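Local coordinates for protein serine acetyltransferase (Neisseria gonorrhoeae, PDB 6WYE) that probably catalyses acetyl transfer from acetyl-CoA to L-serine, giving O-acetyl-L-serine in the first step of L-cysteine biosynthesis, at residues T185-G190 against I199-G204; V205-S210 against V225-N230; R217-G222 against A231-N236. One frame throughout, in Å; residues are numbered along the deposited sequence.

Contact 1 of 3, residues T185-G190 against I199-G204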
ATOM      1  N   THR A 185       9.234  13.880 -20.438  1.00 28.87           N
ATOM      2  CA  THR A 185      10.382  13.473 -19.628  1.00 28.39           C
ATOM      3  C   THR A 185      11.547  14.444 -19.765  1.00 25.79           C
ATOM      4  O   THR A 185      12.007  14.731 -20.871  1.00 26.98           O
ATOM      5  CB  THR A 185      10.848  12.082 -20.033  1.00 28.54           C
ATOM      6  OG1 THR A 185       9.704  11.224 -20.168  1.00 31.54           O
ATOM      7  CG2 THR A 185      11.785  11.521 -18.967  1.00 28.53           C
ATOM      8  N   GLY A 186      12.034  14.935 -18.632  1.00 26.48           N
ATOM      9  CA  GLY A 186      13.201  15.799 -18.640  1.00 27.45           C
ATOM     10  C   GLY A 186      12.923  17.280 -18.779  1.00 29.64           C
ATOM     11  O   GLY A 186      13.874  18.067 -18.806  1.00 29.26           O
ATOM     12  N   PHE A 187      11.659  17.689 -18.893  1.00 28.23           N
ATOM     13  CA  PHE A 187      11.345  19.111 -18.981  1.00 27.08           C
ATOM     14  C   PHE A 187      11.679  19.815 -17.678  1.00 27.98           C
ATOM     15  O   PHE A 187      11.410  19.309 -16.583  1.00 28.23           O
ATOM     16  CB  PHE A 187       9.865  19.325 -19.317  1.00 29.26           C
ATOM     17  CG  PHE A 187       9.474  20.775 -19.437  1.00 30.38           C
ATOM     18  CD1 PHE A 187      10.003  21.570 -20.455  1.00 31.02           C
ATOM     19  CD2 PHE A 187       8.565  21.345 -18.552  1.00 30.68           C
ATOM     20  CE1 PHE A 187       9.640  22.909 -20.589  1.00 31.06           C
ATOM     21  CE2 PHE A 187       8.201  22.693 -18.674  1.00 33.04           C
ATOM     22  CZ  PHE A 187       8.749  23.478 -19.700  1.00 31.53           C
ATOM     23  N   VAL A 188      12.297  20.986 -17.799  1.00 27.36           N
ATOM     24  CA  VAL A 188      12.690  21.790 -16.652  1.00 27.82           C
ATOM     25  C   VAL A 188      12.320  23.230 -16.971  1.00 28.22           C
ATOM     26  O   VAL A 188      12.643  23.725 -18.052  1.00 29.59           O
ATOM     27  CB  VAL A 188      14.199  21.674 -16.356  1.00 28.75           C
ATOM     28  CG1 VAL A 188      14.639  22.757 -15.392  1.00 28.92           C
ATOM     29  CG2 VAL A 188      14.550  20.308 -15.794  1.00 27.83           C
ATOM     30  N   ALA A 189      11.636  23.896 -16.045  1.00 27.80           N
ATOM     31  CA  ALA A 189      11.361  25.322 -16.173  1.00 32.69           C
ATOM     32  C   ALA A 189      11.571  25.934 -14.802  1.00 32.73           C
ATOM     33  O   ALA A 189      10.967  25.477 -13.827  1.00 31.45           O
ATOM     34  CB  ALA A 189       9.927  25.584 -16.680  1.00 33.14           C
ATOM     35  N   GLY A 190      12.428  26.954 -14.720  1.00 30.37           N
ATOM     36  CA  GLY A 190      12.867  27.485 -13.446  1.00 30.55           C
ATOM     37  C   GLY A 190      12.022  28.638 -12.921  1.00 31.16           C
ATOM     38  O   GLY A 190      11.019  29.040 -13.511  1.00 30.85           O
ATOM     39  N   ILE A 199       1.861  27.466 -27.118  1.00 34.92           N
ATOM     40  CA  ILE A 199       3.250  27.037 -27.235  1.00 35.59           C
ATOM     41  C   ILE A 199       3.292  25.512 -27.241  1.00 37.15           C
ATOM     42  O   ILE A 199       2.499  24.853 -26.558  1.00 32.46           O
ATOM     43  CB  ILE A 199       4.097  27.645 -26.096  1.00 36.56           C
ATOM     44  CG1 ILE A 199       4.123  29.176 -26.241  1.00 37.26           C
ATOM     45  CG2 ILE A 199       5.534  27.076 -26.067  1.00 36.86           C
ATOM     46  CD1 ILE A 199       4.646  29.913 -25.016  1.00 36.41           C
ATOM     47  N   SER A 200       4.219  24.953 -28.011  1.00 36.27           N
ATOM     48  CA  SER A 200       4.388  23.513 -28.114  1.00 35.35           C
ATOM     49  C   SER A 200       5.809  23.162 -27.707  1.00 36.22           C
ATOM     50  O   SER A 200       6.773  23.724 -28.248  1.00 32.46           O
ATOM     51  CB  SER A 200       4.127  23.024 -29.542  1.00 34.74           C
ATOM     52  OG  SER A 200       2.742  23.043 -29.871  1.00 32.68           O
ATOM     53  N   ILE A 201       5.944  22.211 -26.787  1.00 31.33           N
ATOM     54  CA  ILE A 201       7.234  21.884 -26.192  1.00 33.15           C
ATOM     55  C   ILE A 201       7.405  20.372 -26.207  1.00 32.94           C
ATOM     56  O   ILE A 201       6.487  19.631 -25.832  1.00 29.84           O
ATOM     57  CB  ILE A 201       7.346  22.410 -24.744  1.00 35.23           C
ATOM     58  CG1 ILE A 201       6.988  23.895 -24.674  1.00 39.24           C
ATOM     59  CG2 ILE A 201       8.737  22.175 -24.193  1.00 31.31           C
ATOM     60  CD1 ILE A 201       7.342  24.531 -23.338  1.00 40.42           C
ATOM     61  N   LEU A 202       8.594  19.914 -26.593  1.00 31.09           N
ATOM     62  CA  LEU A 202       8.894  18.490 -26.586  1.00 30.97           C
ATOM     63  C   LEU A 202       9.620  18.110 -25.292  1.00 32.09           C
ATOM     64  O   LEU A 202      10.038  18.960 -24.498  1.00 29.96           O
ATOM     65  CB  LEU A 202       9.720  18.105 -27.820  1.00 30.11           C
ATOM     66  CG  LEU A 202       8.942  17.767 -29.109  1.00 28.64           C
ATOM     67  CD1 LEU A 202       8.223  16.411 -28.949  1.00 28.28           C
ATOM     68  CD2 LEU A 202       7.939  18.852 -29.509  1.00 28.45           C
ATOM     69  N   HIS A 203       9.726  16.804 -25.064  1.00 31.93           N
ATOM     70  CA  HIS A 203      10.425  16.285 -23.898  1.00 30.69           C
ATOM     71  C   HIS A 203      11.881  16.770 -23.879  1.00 31.45           C
ATOM     72  O   HIS A 203      12.466  17.103 -24.916  1.00 29.46           O
ATOM     73  CB  HIS A 203      10.394  14.760 -23.928  1.00 30.35           C
ATOM     74  CG  HIS A 203      10.953  14.194 -25.195  1.00 31.03           C
ATOM     75  ND1 HIS A 203      10.228  14.138 -26.364  1.00 31.45           N
ATOM     76  CD2 HIS A 203      12.177  13.686 -25.484  1.00 29.61           C
ATOM     77  CE1 HIS A 203      10.977  13.618 -27.322  1.00 29.76           C
ATOM     78  NE2 HIS A 203      12.159  13.326 -26.811  1.00 31.25           N
ATOM     79  N   GLY A 204      12.467  16.801 -22.680  1.00 30.35           N
ATOM     80  CA  GLY A 204      13.873  17.146 -22.521  1.00 31.69           C
ATOM     81  C   GLY A 204      14.223  18.617 -22.661  1.00 33.09           C
ATOM     82  O   GLY A 204      15.416  18.967 -22.580  1.00 32.41           O
TER
HETATM   83  O   HOH W   1      16.315  17.525 -19.919  1.00 36.22           O
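Ile201 and Phe187 face each other across the interior of a left-handed parallel beta-helix, while the backbone corners at Thr185-Gly186 and His203-Gly204 stack on each other beside them. The isoleucine can be followed outward from CB, which is directed at the opposite segment. Here the chain forks: CG1 lies anti to the carbonyl carbon (chi1 -52°), and CG2, anti to the backbone N, is left beside the ring. Ile201 CG2 comes within 3.8 Å of Phe187 CE1 and also touches CD1 of that ring. CG1 carries CD1 on to the next ring atoms: Ile201 CD1 lies 3.9 Å from Phe187 CE1 and also meets CZ. The two side chains cross at about a right angle, and both methyls of the beta-branched residue touch the ring; a long aromatic side chain suits a place where it must reach an aliphatic residue on another wall.

At the corner, Gly204 N reaches Thr185 O at 2.8 Å, but the bond is weak because the angle at the hydrogen is only 124°. A water bridges the next pair of carbonyls, donating to Gly186 O at 2.7 Å and to Gly204 O at 3.2 Å. Both glycines have positive phi; at Gly186 (phi 90°) the turn leaves no room for a side chain. His203 rests its CB 3.5 Å from Thr185 O, while its ring turns to the subunit boundary, where NE2 hydrogen-bonds to Thr206 OG1 of a neighbouring subunit. Thr185 likewise turns its hydroxyl elsewhere, to Lys131 of helix 131-147. Phe187 and Ile201 also both pack on Leu181 of strand 180-182, and Phe187 reaches Ile169 of strand 168-169, so the pair fills the prism between strands of successive coils.

Contact 2 of 3, residues V205-S210 against V225-N230. With LMR ((2S)-2-hydroxybutanedioic acid), chain I.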
ATOM      1  N   VAL A 205      13.237  19.490 -22.838  1.00 31.35           N
ATOM      2  CA  VAL A 205      13.505  20.912 -23.029  1.00 29.54           C
ATOM      3  C   VAL A 205      13.797  21.574 -21.690  1.00 31.48           C
ATOM      4  O   VAL A 205      13.170  21.272 -20.670  1.00 31.16           O
ATOM      5  CB  VAL A 205      12.329  21.586 -23.753  1.00 30.07           C
ATOM      6  CG1 VAL A 205      12.387  23.112 -23.613  1.00 33.53           C
ATOM      7  CG2 VAL A 205      12.349  21.205 -25.212  1.00 29.22           C
ATOM      8  N   THR A 206      14.758  22.493 -21.689  1.00 29.52           N
ATOM      9  CA  THR A 206      15.142  23.230 -20.496  1.00 30.08           C
ATOM     10  C   THR A 206      14.866  24.710 -20.696  1.00 30.21           C
ATOM     11  O   THR A 206      15.370  25.308 -21.650  1.00 32.31           O
ATOM     12  CB  THR A 206      16.624  23.027 -20.186  1.00 30.22           C
ATOM     13  OG1 THR A 206      16.890  21.629 -20.046  1.00 30.17           O
ATOM     14  CG2 THR A 206      16.988  23.763 -18.904  1.00 29.15           C
ATOM     15  N   LEU A 207      14.056  25.287 -19.805  1.00 30.04           N
ATOM     16  CA  LEU A 207      13.948  26.739 -19.661  1.00 31.98           C
ATOM     17  C   LEU A 207      14.701  27.089 -18.386  1.00 32.69           C
ATOM     18  O   LEU A 207      14.133  27.209 -17.297  1.00 32.87           O
ATOM     19  CB  LEU A 207      12.487  27.176 -19.631  1.00 31.03           C
ATOM     20  CG  LEU A 207      11.716  26.531 -20.795  1.00 33.44           C
ATOM     21  CD1 LEU A 207      10.246  26.834 -20.725  1.00 32.28           C
ATOM     22  CD2 LEU A 207      12.276  26.941 -22.161  1.00 30.71           C
ATOM     23  N   GLY A 208      16.021  27.225 -18.530  1.00 32.40           N
ATOM     24  CA  GLY A 208      16.933  27.188 -17.413  1.00 31.23           C
ATOM     25  C   GLY A 208      17.510  28.558 -17.084  1.00 34.25           C
ATOM     26  O   GLY A 208      17.440  29.511 -17.862  1.00 32.57           O
ATOM     27  N   GLY A 209      18.088  28.628 -15.885  1.00 34.01           N
ATOM     28  CA  GLY A 209      18.672  29.844 -15.372  1.00 34.55           C
ATOM     29  C   GLY A 209      20.162  29.934 -15.636  1.00 38.50           C
ATOM     30  O   GLY A 209      20.790  29.030 -16.185  1.00 38.71           O
ATOM     31  N   SER A 210      20.724  31.084 -15.259  1.00 39.18           N
ATOM     32  CA  SER A 210      22.158  31.323 -15.332  1.00 40.66           C
ATOM     33  C   SER A 210      22.553  32.162 -14.128  1.00 42.20           C
ATOM     34  O   SER A 210      21.797  33.044 -13.703  1.00 42.49           O
ATOM     35  CB  SER A 210      22.559  32.024 -16.635  1.00 38.84           C
ATOM     36  OG  SER A 210      23.978  32.079 -16.778  1.00 37.71           O
ATOM     37  N   VAL A 225       5.288  29.748 -30.119  1.00 38.05           N
ATOM     38  CA  VAL A 225       6.603  29.125 -30.268  1.00 38.32           C
ATOM     39  C   VAL A 225       6.502  27.601 -30.271  1.00 42.18           C
ATOM     40  O   VAL A 225       5.640  26.995 -29.607  1.00 39.80           O
ATOM     41  CB  VAL A 225       7.548  29.620 -29.160  1.00 35.46           C
ATOM     42  CG1 VAL A 225       8.858  28.811 -29.137  1.00 33.76           C
ATOM     43  CG2 VAL A 225       7.840  31.116 -29.348  1.00 35.43           C
ATOM     44  N   MET A 226       7.390  26.972 -31.034  1.00 38.91           N
ATOM     45  CA  MET A 226       7.620  25.542 -30.947  1.00 37.12           C
ATOM     46  C   MET A 226       9.058  25.307 -30.493  1.00 37.88           C
ATOM     47  O   MET A 226       9.989  25.925 -31.022  1.00 35.77           O
ATOM     48  CB  MET A 226       7.361  24.873 -32.292  1.00 37.37           C
ATOM     49  CG  MET A 226       7.205  23.376 -32.199  1.00 40.46           C
ATOM     50  SD  MET A 226       8.807  22.567 -32.173  1.00 45.78           S
ATOM     51  CE  MET A 226       9.098  22.412 -33.944  1.00 45.80           C
ATOM     52  N   ILE A 227       9.240  24.422 -29.511  1.00 35.74           N
ATOM     53  CA  ILE A 227      10.567  24.066 -29.004  1.00 33.50           C
ATOM     54  C   ILE A 227      10.749  22.564 -29.171  1.00 33.82           C
ATOM     55  O   ILE A 227       9.998  21.775 -28.575  1.00 31.49           O
ATOM     56  CB  ILE A 227      10.759  24.460 -27.534  1.00 31.87           C
ATOM     57  CG1 ILE A 227      10.257  25.877 -27.246  1.00 31.29           C
ATOM     58  CG2 ILE A 227      12.235  24.295 -27.128  1.00 28.51           C
ATOM     59  CD1 ILE A 227      10.412  26.275 -25.791  1.00 28.32           C
ATOM     60  N   GLY A 228      11.760  22.170 -29.968  1.00 33.79           N
ATOM     61  CA  GLY A 228      12.012  20.772 -30.256  1.00 34.27           C
ATOM     62  C   GLY A 228      12.714  20.038 -29.118  1.00 35.26           C
ATOM     63  O   GLY A 228      13.224  20.645 -28.175  1.00 34.83           O
ATOM     64  N   ALA A 229      12.785  18.711 -29.262  1.00 33.43           N
ATOM     65  CA  ALA A 229      13.279  17.840 -28.196  1.00 34.72           C
ATOM     66  C   ALA A 229      14.702  18.191 -27.755  1.00 34.60           C
ATOM     67  O   ALA A 229      15.589  18.456 -28.574  1.00 32.20           O
ATOM     68  CB  ALA A 229      13.225  16.379 -28.651  1.00 34.83           C
ATOM     69  N   ASN A 230      14.900  18.198 -26.433  1.00 30.54           N
ATOM     70  CA  ASN A 230      16.191  18.363 -25.774  1.00 30.38           C
ATOM     71  C   ASN A 230      16.869  19.695 -26.104  1.00 33.68           C
ATOM     72  O   ASN A 230      18.086  19.813 -25.971  1.00 33.59           O
ATOM     73  CB  ASN A 230      17.132  17.197 -26.078  1.00 30.88           C
ATOM     74  CG  ASN A 230      17.059  16.119 -25.012  1.00 38.61           C
ATOM     75  OD1 ASN A 230      16.816  16.414 -23.841  1.00 36.57           O
ATOM     76  ND2 ASN A 230      17.245  14.867 -25.410  1.00 43.46           N
TER
HETATM   77  C1  LMR I 303      18.269  28.730 -10.822  1.00 35.92           C
HETATM   78  O1A LMR I 303      18.701  29.587 -11.530  1.00 35.24           O
HETATM   79  O1B LMR I 303      17.345  28.880 -10.079  1.00 34.92           O
HETATM   80  C2  LMR I 303      18.944  27.354 -10.891  1.00 34.06           C
HETATM   81  O2  LMR I 303      18.288  26.393 -10.103  1.00 32.37           O
HETATM   82  C3  LMR I 303      19.061  26.865 -12.338  1.00 33.63           C
HETATM   83  C4  LMR I 303      17.701  26.701 -12.991  1.00 37.16           C
HETATM   84  O4A LMR I 303      16.731  26.993 -12.370  1.00 38.05           O
HETATM   85  O4B LMR I 303      17.651  26.262 -14.094  1.00 37.49           O
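A hydrophobic packing contact inside the left-handed parallel beta-helix brings Val205, at the entry to strand 206-208, and Leu207 within it, against Ile227 on another wall. The fold is the one expected of the hexapeptide-repeat transferases: short strands form the walls of a triangular prism, and aliphatic residues point into its middle. Strand 206-208 lies in one parallel sheet and strand 226-227 in another, so their side chains meet across the interior and need no backbone bonding between the walls.

Ile227 divides its two ends between two partners. Its CG2, anti to the backbone N, sits against the forked valine, 3.6 Å from Val205 CG2 and 3.7 Å from Val205 CG1. The ethyl branch leaves in another direction, with CG1 anti to the carbonyl carbon (chi1 -45°), and places Ile227 CD1 4.1 Å from Leu207 CD2. Val205 and Ile227 cross at about a right angle. Val205 CG2 also lies a short 3.1 Å from Gly228 O, so the valine is wedged between the isoleucine methyl and the chain as it turns the corner. Asn230 follows in that turn with a positive phi of 60°, a conformation asparagine tolerates well; its OD1 makes a weak hydrogen bond to Asn230 of a neighbouring subunit.

Beyond the packed strand, the first segment runs into the malate site. Both Gly208 and Gly209 suit the place, for different reasons: a side chain on Gly209 would run into the malate, and one on Gly208 into Thr206 CG2. Asp117, Asp182 and His183 of a neighbouring subunit bind the same malate, so the pocket lies between chains. Gly209 N donates to malate O4B over 3.0 Å, with a fairly straight angle of 164° at the hydrogen.

Contact 3 of 3, residues R217-G222 against A231-N236; sequences RHPKIG and ASILGN. With LMR ((2S)-2-hydroxybutanedioic acid), chain I.
Arg217, whose backbone carbonyl rests against Gly235, holds its guanidinium with His218 CE1 over one face, 3.4 Å above the plane and offset toward the rim. At the guanidinium edge lies a malate carboxylate, its C1 in the plane, gripped by two nearly straight bonds: Arg217 NE to malate O1A at 2.8 Å and Arg217 NH2 to malate O1B at 2.8 Å. The arginine chain is extended from CG to NE, which carries the group out to the ligand. At the imidazole edge, with Arg217 NH2 and malate O1B also in its plane, His218 NE2 donates to malate O4A of the other carboxylate at 2.9 Å (173°), while ND1 is fixed by Thr192.

Behind these groups the backbones press together. Gly235 CA offers a CH...O contact to Arg217 O at 3.4 Å, and the glycine's phi of 95° calls for a residue without a side chain. Pro219 has no N-H to offer the nearby Gly235 O; its ring packs on Ile233, with Pro219 CG a tight 3.5 Å from Ile233 CG2. Ile221 and Ile233 meet tip to tip through their CD1 methyls, 4.0 Å apart, as interior residues of the beta-helix.

The diacid is thus held at both ends by two consecutive residues, Arg217 and His218. Glu191 makes a salt bridge to Arg217 NH2, which probably helps to orient the guanidinium. Paired N-H donors facing both oxygens should favour a bound carboxylate, consistent with malate occupying the substrate pocket found between subunits in relatives.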
ATOM      1  N   ARG A 217      16.091  35.485 -14.352  1.00 44.31           N
ATOM      2  CA  ARG A 217      17.239  34.758 -14.886  1.00 40.13           C
ATOM      3  C   ARG A 217      16.854  33.564 -15.754  1.00 36.80           C
ATOM      4  O   ARG A 217      17.737  32.754 -16.065  1.00 36.83           O
ATOM      5  CB  ARG A 217      18.143  34.281 -13.733  1.00 41.22           C
ATOM      6  CG  ARG A 217      17.468  33.281 -12.808  1.00 37.52           C
ATOM      7  CD  ARG A 217      18.271  33.063 -11.524  1.00 39.05           C
ATOM      8  NE  ARG A 217      17.657  32.017 -10.719  1.00 38.96           N
ATOM      9  CZ  ARG A 217      16.654  32.217  -9.870  1.00 40.44           C
ATOM     10  NH1 ARG A 217      16.145  33.430  -9.701  1.00 39.83           N
ATOM     11  NH2 ARG A 217      16.151  31.201  -9.186  1.00 40.06           N
ATOM     12  N   HIS A 218      15.585  33.400 -16.113  1.00 36.76           N
ATOM     13  CA  HIS A 218      15.077  32.328 -16.958  1.00 37.26           C
ATOM     14  C   HIS A 218      14.385  32.906 -18.189  1.00 39.62           C
ATOM     15  O   HIS A 218      13.991  34.078 -18.196  1.00 40.27           O
ATOM     16  CB  HIS A 218      14.091  31.441 -16.181  1.00 35.66           C
ATOM     17  CG  HIS A 218      14.698  30.760 -14.991  1.00 36.47           C
ATOM     18  ND1 HIS A 218      14.746  31.342 -13.739  1.00 36.83           N
ATOM     19  CD2 HIS A 218      15.266  29.536 -14.860  1.00 35.63           C
ATOM     20  CE1 HIS A 218      15.314  30.503 -12.887  1.00 35.65           C
ATOM     21  NE2 HIS A 218      15.645  29.402 -13.542  1.00 35.77           N
ATOM     22  N   PRO A 219      14.225  32.111 -19.251  1.00 39.84           N
ATOM     23  CA  PRO A 219      13.652  32.638 -20.496  1.00 40.26           C
ATOM     24  C   PRO A 219      12.196  33.039 -20.345  1.00 42.50           C
ATOM     25  O   PRO A 219      11.461  32.559 -19.479  1.00 43.59           O
ATOM     26  CB  PRO A 219      13.787  31.472 -21.485  1.00 40.09           C
ATOM     27  CG  PRO A 219      14.822  30.591 -20.890  1.00 42.13           C
ATOM     28  CD  PRO A 219      14.730  30.737 -19.415  1.00 38.84           C
ATOM     29  N   LYS A 220      11.790  33.950 -21.215  1.00 41.07           N
ATOM     30  CA  LYS A 220      10.388  34.289 -21.408  1.00 41.91           C
ATOM     31  C   LYS A 220      10.036  33.970 -22.851  1.00 39.30           C
ATOM     32  O   LYS A 220      10.684  34.471 -23.777  1.00 40.83           O
ATOM     33  CB  LYS A 220      10.134  35.750 -21.054  1.00 45.30           C
ATOM     34  CG  LYS A 220      10.868  36.130 -19.789  1.00 47.11           C
ATOM     35  CD  LYS A 220      10.156  37.180 -18.971  1.00 50.10           C
ATOM     36  CE  LYS A 220      10.988  37.486 -17.731  1.00 52.54           C
ATOM     37  NZ  LYS A 220      10.578  38.714 -16.999  1.00 52.15           N
ATOM     38  N   ILE A 221       9.041  33.099 -23.034  1.00 37.92           N
ATOM     39  CA  ILE A 221       8.697  32.531 -24.331  1.00 37.17           C
ATOM     40  C   ILE A 221       7.407  33.182 -24.825  1.00 41.02           C
ATOM     41  O   ILE A 221       6.387  33.177 -24.118  1.00 38.33           O
ATOM     42  CB  ILE A 221       8.531  31.000 -24.249  1.00 35.54           C
ATOM     43  CG1 ILE A 221       9.705  30.358 -23.487  1.00 34.91           C
ATOM     44  CG2 ILE A 221       8.354  30.417 -25.648  1.00 35.15           C
ATOM     45  CD1 ILE A 221      11.032  30.385 -24.219  1.00 30.40           C
ATOM     46  N   GLY A 222       7.445  33.719 -26.056  1.00 42.02           N
ATOM     47  CA  GLY A 222       6.273  34.350 -26.636  1.00 42.81           C
ATOM     48  C   GLY A 222       5.272  33.356 -27.220  1.00 42.19           C
ATOM     49  O   GLY A 222       5.551  32.167 -27.385  1.00 40.92           O
ATOM     50  N   ALA A 231      16.108  20.698 -26.538  1.00 31.39           N
ATOM     51  CA  ALA A 231      16.651  22.046 -26.650  1.00 30.75           C
ATOM     52  C   ALA A 231      16.823  22.651 -25.262  1.00 33.42           C
ATOM     53  O   ALA A 231      16.090  22.317 -24.321  1.00 31.61           O
ATOM     54  CB  ALA A 231      15.729  22.935 -27.490  1.00 30.02           C
ATOM     55  N   SER A 232      17.808  23.544 -25.136  1.00 31.01           N
ATOM     56  CA  SER A 232      18.049  24.288 -23.903  1.00 32.69           C
ATOM     57  C   SER A 232      18.002  25.783 -24.174  1.00 33.79           C
ATOM     58  O   SER A 232      18.648  26.275 -25.106  1.00 35.05           O
ATOM     59  CB  SER A 232      19.404  23.937 -23.301  1.00 33.79           C
ATOM     60  OG  SER A 232      19.415  22.599 -22.851  1.00 38.94           O
ATOM     61  N   ILE A 233      17.257  26.504 -23.349  1.00 31.56           N
ATOM     62  CA  ILE A 233      17.129  27.951 -23.450  1.00 34.22           C
ATOM     63  C   ILE A 233      17.520  28.496 -22.090  1.00 34.57           C
ATOM     64  O   ILE A 233      16.840  28.215 -21.093  1.00 37.23           O
ATOM     65  CB  ILE A 233      15.710  28.371 -23.856  1.00 35.75           C
ATOM     66  CG1 ILE A 233      15.262  27.557 -25.074  1.00 34.39           C
ATOM     67  CG2 ILE A 233      15.643  29.860 -24.170  1.00 35.20           C
ATOM     68  CD1 ILE A 233      13.869  27.883 -25.578  1.00 37.79           C
ATOM     69  N   LEU A 234      18.634  29.234 -22.033  1.00 30.76           N
ATOM     70  CA  LEU A 234      19.305  29.553 -20.781  1.00 32.44           C
ATOM     71  C   LEU A 234      19.434  31.061 -20.585  1.00 37.62           C
ATOM     72  O   LEU A 234      19.841  31.785 -21.499  1.00 38.35           O
ATOM     73  CB  LEU A 234      20.709  28.914 -20.744  1.00 34.24           C
ATOM     74  CG  LEU A 234      20.725  27.401 -21.000  1.00 33.82           C
ATOM     75  CD1 LEU A 234      22.136  26.858 -20.952  1.00 33.62           C
ATOM     76  CD2 LEU A 234      19.824  26.709 -19.978  1.00 31.00           C
ATOM     77  N   GLY A 235      19.127  31.520 -19.374  1.00 39.66           N
ATOM     78  CA  GLY A 235      19.292  32.916 -19.033  1.00 42.86           C
ATOM     79  C   GLY A 235      18.025  33.737 -19.204  1.00 42.68           C
ATOM     80  O   GLY A 235      16.966  33.267 -19.645  1.00 39.56           O
ATOM     81  N   ASN A 236      18.150  35.007 -18.811  1.00 42.71           N
ATOM     82  CA  ASN A 236      17.062  35.983 -18.872  1.00 43.25           C
ATOM     83  C   ASN A 236      16.947  36.521 -20.297  1.00 45.67           C
ATOM     84  O   ASN A 236      17.268  37.671 -20.595  1.00 49.51           O
ATOM     85  CB  ASN A 236      17.315  37.109 -17.874  1.00 44.75           C
ATOM     86  CG  ASN A 236      16.155  38.094 -17.787  1.00 47.52           C
ATOM     87  OD1 ASN A 236      15.016  37.773 -18.132  1.00 49.45           O
ATOM     88  ND2 ASN A 236      16.445  39.300 -17.321  1.00 48.49           N
TER
HETATM   89  C1  LMR I 303      18.269  28.730 -10.822  1.00 35.92           C
HETATM   90  O1A LMR I 303      18.701  29.587 -11.530  1.00 35.24           O
HETATM   91  O1B LMR I 303      17.345  28.880 -10.079  1.00 34.92           O
HETATM   92  C2  LMR I 303      18.944  27.354 -10.891  1.00 34.06           C
HETATM   93  O2  LMR I 303      18.288  26.393 -10.103  1.00 32.37           O
HETATM   94  C3  LMR I 303      19.061  26.865 -12.338  1.00 33.63           C
HETATM   95  C4  LMR I 303      17.701  26.701 -12.991  1.00 37.16           C
HETATM   96  O4A LMR I 303      16.731  26.993 -12.370  1.00 38.05           O
HETATM   97  O4B LMR I 303      17.651  26.262 -14.094  1.00 37.49           O

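Overall arrangement
The three contacts follow one another along a single left-handed beta-helix. Centres of contacts 1 and 2 are about 6 Å apart, those of 2 and 3 about 7 Å, and those of 1 and 3 about 12 Å. Along the chain contact 1 closes before contact 2 opens, whereas contacts 2 and 3 alternate their segments. Strands 188-189, 206-208 and 232-234 are consecutive neighbours in one parallel sheet, and 200-202 and 226-227 are neighbours in another, so backbone bonds along each wall join successive coils, while side chains pack across the interior. Contacts 2 and 3 share one malate, and all three touch neighbouring subunits: the stacked coils contribute to both subunit contacts and a ligand site completed by another chain.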